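Local coordinates for protein R.Ecl18kI (Enterobacter cloacae, PDB 2GB7) that recognises the double-stranded DNA sequence 5'-CCNGG-3' as a type II restriction endonuclease and cleaves it before the first C, at residues K272-I283 / Y296-F304. The protein carries 1 engineered substitution. Sequence-based numbering, arbitrary orientation.
Sequences KEEIQQSILKQI and YRNRLSALF. Engineered in segment 272-283: Gln277 (natural residue Arg).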
loop_
_atom_site.group_PDB
_atom_site.type_symbol
_atom_site.label_atom_id
_atom_site.label_comp_id
_atom_site.label_asym_id
_atom_site.label_seq_id
_atom_site.Cartn_x
_atom_site.Cartn_y
_atom_site.Cartn_z
ATOM N N LYS F 272 -38.512 -7.945 0.142
ATOM C CA LYS F 272 -38.747 -7.270 -1.135
ATOM C C LYS F 272 -38.576 -5.757 -1.018
ATOM O O LYS F 272 -37.958 -5.132 -1.888
ATOM C CB LYS F 272 -40.139 -7.615 -1.660
ATOM C CG LYS F 272 -40.426 -7.188 -3.077
ATOM C CD LYS F 272 -41.812 -7.662 -3.521
ATOM C CE LYS F 272 -41.896 -9.204 -3.536
ATOM N NZ LYS F 272 -43.304 -9.724 -3.577
ATOM N N GLU F 273 -39.097 -5.160 0.056
ATOM C CA GLU F 273 -38.944 -3.715 0.207
ATOM C C GLU F 273 -37.505 -3.285 0.553
ATOM O O GLU F 273 -37.067 -2.217 0.132
ATOM C CB GLU F 273 -40.014 -3.105 1.120
ATOM C CG GLU F 273 -39.771 -3.199 2.601
ATOM N N GLU F 274 -36.760 -4.124 1.267
ATOM C CA GLU F 274 -35.354 -3.829 1.541
ATOM C C GLU F 274 -34.523 -3.905 0.276
ATOM O O GLU F 274 -33.626 -3.085 0.058
ATOM C CB GLU F 274 -34.769 -4.797 2.555
ATOM C CG GLU F 274 -35.355 -4.701 3.949
ATOM C CD GLU F 274 -34.769 -5.759 4.852
ATOM O OE1 GLU F 274 -35.473 -6.754 5.128
ATOM O OE2 GLU F 274 -33.589 -5.616 5.249
ATOM N N ILE F 275 -34.814 -4.905 -0.548
ATOM C CA ILE F 275 -34.094 -5.060 -1.801
ATOM C C ILE F 275 -34.383 -3.841 -2.667
ATOM O O ILE F 275 -33.467 -3.234 -3.182
ATOM C CB ILE F 275 -34.470 -6.351 -2.536
ATOM C CG1 ILE F 275 -33.967 -7.555 -1.743
ATOM C CG2 ILE F 275 -33.922 -6.340 -3.982
ATOM C CD1 ILE F 275 -34.541 -8.881 -2.189
ATOM N N GLN F 276 -35.663 -3.489 -2.786
ATOM C CA GLN F 276 -36.097 -2.317 -3.525
ATOM C C GLN F 276 -35.328 -1.078 -3.065
ATOM O O GLN F 276 -34.803 -0.328 -3.890
ATOM C CB GLN F 276 -37.614 -2.138 -3.379
ATOM C CG GLN F 276 -38.141 -0.841 -3.932
ATOM C CD GLN F 276 -39.643 -0.758 -3.874
ATOM O OE1 GLN F 276 -40.338 -1.400 -4.662
ATOM N NE2 GLN F 276 -40.159 0.040 -2.947
ATOM N N GLN F 277 -35.233 -0.885 -1.751
ATOM C CA GLN F 277 -34.481 0.235 -1.166
ATOM C C GLN F 277 -33.022 0.256 -1.611
ATOM O O GLN F 277 -32.493 1.303 -2.009
ATOM C CB GLN F 277 -34.537 0.188 0.370
ATOM C CG GLN F 277 -35.864 0.596 0.980
ATOM C CD GLN F 277 -35.871 0.494 2.504
ATOM O OE1 GLN F 277 -35.311 -0.441 3.084
ATOM N NE2 GLN F 277 -36.514 1.461 3.163
ATOM N N SER F 278 -32.379 -0.903 -1.532
ATOM C CA SER F 278 -30.983 -1.053 -1.922
ATOM C C SER F 278 -30.744 -0.675 -3.390
ATOM O O SER F 278 -29.801 0.030 -3.707
ATOM C CB SER F 278 -30.523 -2.490 -1.673
ATOM O OG SER F 278 -29.131 -2.595 -1.921
ATOM N N ILE F 279 -31.617 -1.149 -4.269
ATOM C CA ILE F 279 -31.543 -0.842 -5.696
ATOM C C ILE F 279 -31.772 0.654 -5.933
ATOM O O ILE F 279 -30.971 1.302 -6.623
ATOM C CB ILE F 279 -32.587 -1.647 -6.499
ATOM C CG1 ILE F 279 -32.239 -3.147 -6.478
ATOM C CG2 ILE F 279 -32.657 -1.142 -7.950
ATOM C CD1 ILE F 279 -33.380 -4.090 -6.965
ATOM N N LEU F 280 -32.847 1.194 -5.341
ATOM C CA LEU F 280 -33.203 2.614 -5.506
ATOM C C LEU F 280 -32.061 3.511 -5.051
ATOM O O LEU F 280 -31.782 4.528 -5.673
ATOM C CB LEU F 280 -34.519 2.963 -4.789
ATOM C CG LEU F 280 -35.807 2.399 -5.415
ATOM C CD1 LEU F 280 -36.992 2.531 -4.477
ATOM C CD2 LEU F 280 -36.120 3.048 -6.769
ATOM N N LYS F 281 -31.396 3.114 -3.972
ATOM C CA LYS F 281 -30.192 3.773 -3.475
ATOM C C LYS F 281 -29.066 3.782 -4.509
ATOM O O LYS F 281 -28.389 4.789 -4.730
ATOM C CB LYS F 281 -29.722 3.008 -2.242
ATOM C CG LYS F 281 -28.739 3.712 -1.358
ATOM C CD LYS F 281 -29.396 4.164 -0.062
ATOM C CE LYS F 281 -29.872 2.971 0.772
ATOM N NZ LYS F 281 -30.380 3.407 2.110
ATOM N N GLN F 282 -28.864 2.646 -5.158
ATOM C CA GLN F 282 -27.810 2.550 -6.159
ATOM C C GLN F 282 -28.140 3.325 -7.430
ATOM O O GLN F 282 -27.254 3.935 -8.016
ATOM C CB GLN F 282 -27.506 1.088 -6.465
ATOM C CG GLN F 282 -26.864 0.379 -5.279
ATOM C CD GLN F 282 -26.800 -1.106 -5.493
ATOM O OE1 GLN F 282 -25.843 -1.625 -6.089
ATOM N NE2 GLN F 282 -27.807 -1.811 -5.006
ATOM N N ILE F 283 -29.412 3.347 -7.826
ATOM C CA ILE F 283 -29.831 4.161 -8.975
ATOM C C ILE F 283 -29.504 5.642 -8.726
ATOM O O ILE F 283 -29.116 6.362 -9.658
ATOM C CB ILE F 283 -31.324 3.997 -9.322
ATOM C CG1 ILE F 283 -31.609 2.598 -9.865
ATOM C CG2 ILE F 283 -31.754 5.038 -10.368
ATOM C CD1 ILE F 283 -33.098 2.239 -9.868
ATOM N N TYR F 296 -30.340 -1.383 -13.223
ATOM C CA TYR F 296 -30.996 -1.460 -11.925
ATOM C C TYR F 296 -32.523 -1.502 -12.039
ATOM O O TYR F 296 -33.189 -2.224 -11.304
ATOM C CB TYR F 296 -30.557 -0.312 -11.048
ATOM C CG TYR F 296 -29.188 -0.505 -10.437
ATOM C CD1 TYR F 296 -28.141 0.323 -10.805
ATOM C CD2 TYR F 296 -28.949 -1.491 -9.466
ATOM C CE1 TYR F 296 -26.889 0.175 -10.266
ATOM C CE2 TYR F 296 -27.667 -1.659 -8.912
ATOM C CZ TYR F 296 -26.646 -0.799 -9.335
ATOM O OH TYR F 296 -25.353 -0.840 -8.832
ATOM N N ARG F 297 -33.081 -0.740 -12.969
ATOM C CA ARG F 297 -34.535 -0.725 -13.091
ATOM C C ARG F 297 -35.067 -2.069 -13.595
ATOM O O ARG F 297 -36.175 -2.460 -13.228
ATOM C CB ARG F 297 -35.045 0.528 -13.845
ATOM C CG ARG F 297 -34.676 0.650 -15.273
ATOM C CD ARG F 297 -35.303 1.914 -15.915
ATOM N NE ARG F 297 -35.105 3.137 -15.127
ATOM C CZ ARG F 297 -35.388 4.367 -15.567
ATOM N NH1 ARG F 297 -35.882 4.544 -16.788
ATOM N NH2 ARG F 297 -35.179 5.426 -14.791
ATOM N N ASN F 298 -34.272 -2.817 -14.370
ATOM C CA ASN F 298 -34.655 -4.202 -14.706
ATOM C C ASN F 298 -34.767 -5.053 -13.446
ATOM O O ASN F 298 -35.681 -5.870 -13.309
ATOM C CB ASN F 298 -33.660 -4.864 -15.652
ATOM C CG ASN F 298 -33.647 -4.236 -17.023
ATOM O OD1 ASN F 298 -34.664 -3.703 -17.495
ATOM N ND2 ASN F 298 -32.494 -4.314 -17.693
ATOM N N ARG F 299 -33.834 -4.856 -12.522
ATOM C CA ARG F 299 -33.893 -5.612 -11.272
ATOM C C ARG F 299 -35.080 -5.212 -10.415
ATOM O O ARG F 299 -35.701 -6.060 -9.802
ATOM C CB ARG F 299 -32.581 -5.470 -10.503
ATOM C CG ARG F 299 -31.478 -6.250 -11.201
ATOM C CD ARG F 299 -30.141 -5.952 -10.651
ATOM N NE ARG F 299 -30.033 -6.237 -9.218
ATOM C CZ ARG F 299 -29.052 -5.747 -8.470
ATOM N NH1 ARG F 299 -28.136 -4.984 -9.036
ATOM N NH2 ARG F 299 -28.979 -6.024 -7.177
ATOM N N LEU F 300 -35.369 -3.916 -10.363
ATOM C CA LEU F 300 -36.518 -3.368 -9.620
ATOM C C LEU F 300 -37.802 -3.955 -10.208
ATOM O O LEU F 300 -38.679 -4.427 -9.494
ATOM C CB LEU F 300 -36.525 -1.846 -9.773
ATOM C CG LEU F 300 -36.880 -0.910 -8.625
ATOM C CD1 LEU F 300 -36.227 -1.342 -7.311
ATOM C CD2 LEU F 300 -36.440 0.498 -8.990
ATOM N N SER F 301 -37.885 -3.926 -11.535
ATOM C CA SER F 301 -38.999 -4.501 -12.276
ATOM C C SER F 301 -39.202 -5.993 -11.960
ATOM O O SER F 301 -40.338 -6.445 -11.792
ATOM C CB SER F 301 -38.767 -4.269 -13.771
ATOM O OG SER F 301 -39.840 -4.754 -14.526
ATOM N N ALA F 302 -38.104 -6.741 -11.855
ATOM C CA ALA F 302 -38.147 -8.165 -11.493
ATOM C C ALA F 302 -38.789 -8.461 -10.129
ATOM O O ALA F 302 -39.283 -9.572 -9.911
ATOM C CB ALA F 302 -36.760 -8.788 -11.585
ATOM N N LEU F 303 -38.801 -7.486 -9.217
ATOM C CA LEU F 303 -39.488 -7.658 -7.921
ATOM C C LEU F 303 -41.015 -7.587 -8.029
ATOM O O LEU F 303 -41.734 -7.922 -7.077
ATOM C CB LEU F 303 -39.022 -6.612 -6.906
ATOM C CG LEU F 303 -37.579 -6.707 -6.426
ATOM C CD1 LEU F 303 -37.260 -5.498 -5.576
ATOM C CD2 LEU F 303 -37.337 -8.018 -5.659
ATOM N N PHE F 304 -41.493 -7.126 -9.180
ATOM C CA PHE F 304 -42.922 -6.915 -9.410
ATOM C C PHE F 304 -43.421 -7.829 -10.514
ATOM O O PHE F 304 -44.602 -7.826 -10.857
ATOM C CB PHE F 304 -43.193 -5.452 -9.741
ATOM C CG PHE F 304 -42.933 -4.517 -8.595
ATOM C CD1 PHE F 304 -43.907 -4.298 -7.625
ATOM C CD2 PHE F 304 -41.718 -3.855 -8.484
ATOM C CE1 PHE F 304 -43.675 -3.428 -6.560
ATOM C CE2 PHE F 304 -41.469 -2.983 -7.418
ATOM C CZ PHE F 304 -42.452 -2.770 -6.453
#
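Leu300 is a knob in a hole formed by Gln276, Ile279, Leu280 and Ile283. Its two methyls divide the work: CD1 lies 3.6 Å from Ile279 CG2, while CD2 presses on Leu280 CD2 at 3.4 Å, tighter than usual for two carbons, and also meets Ile283 CD1. Its chi1 of -141°, well off a staggered value, helps direct the two branches to these partners. One helical turn on, Leu303 sends CD1 against Ile275 CG2 (3.8 Å) and the backbone N of Gln276, and Lys272 runs past it in the reverse sense, its aliphatic CD against Leu303 O. These residues lie in the interface of an antiparallel helical hairpin, 269-285 packed against 290-302, with segment axes 9.7 Å apart and 164° between their directions; these last two helices of the chain follow the final strand, 245-247, of the mixed sheet in this EcoRII-C family enzyme (PD-(D/E)XK clan). Toward the hairpin turn, Gln282 lays CB over one face of the Tyr296 ring, a CH-pi contact 3.9 Å from the centroid, and Ile283 CG1 abuts Tyr296 CB. From the extended Gln282 chain, OE1 takes a weak hydrogen bond from Tyr296 OH (2.9 Å) and a second bond from Val141 N. NE2 bonds Ser278 O at 3.0 Å from above the carbonyl plane, on the face opposite Gln282 N, and also reaches Asp140. Asp140 also forms a salt bridge with Arg299 NH2 and a hydrogen bond with Ser278 OG, while Arg299 NH1 bonds Val139 O, tying both helices to strand 140-141 and the residue before it. At the other end, Gln276 OE1 meets the edge of the Phe304 ring in its plane, 3.1 Å from CZ, with amide and ring only 23° from coplanar.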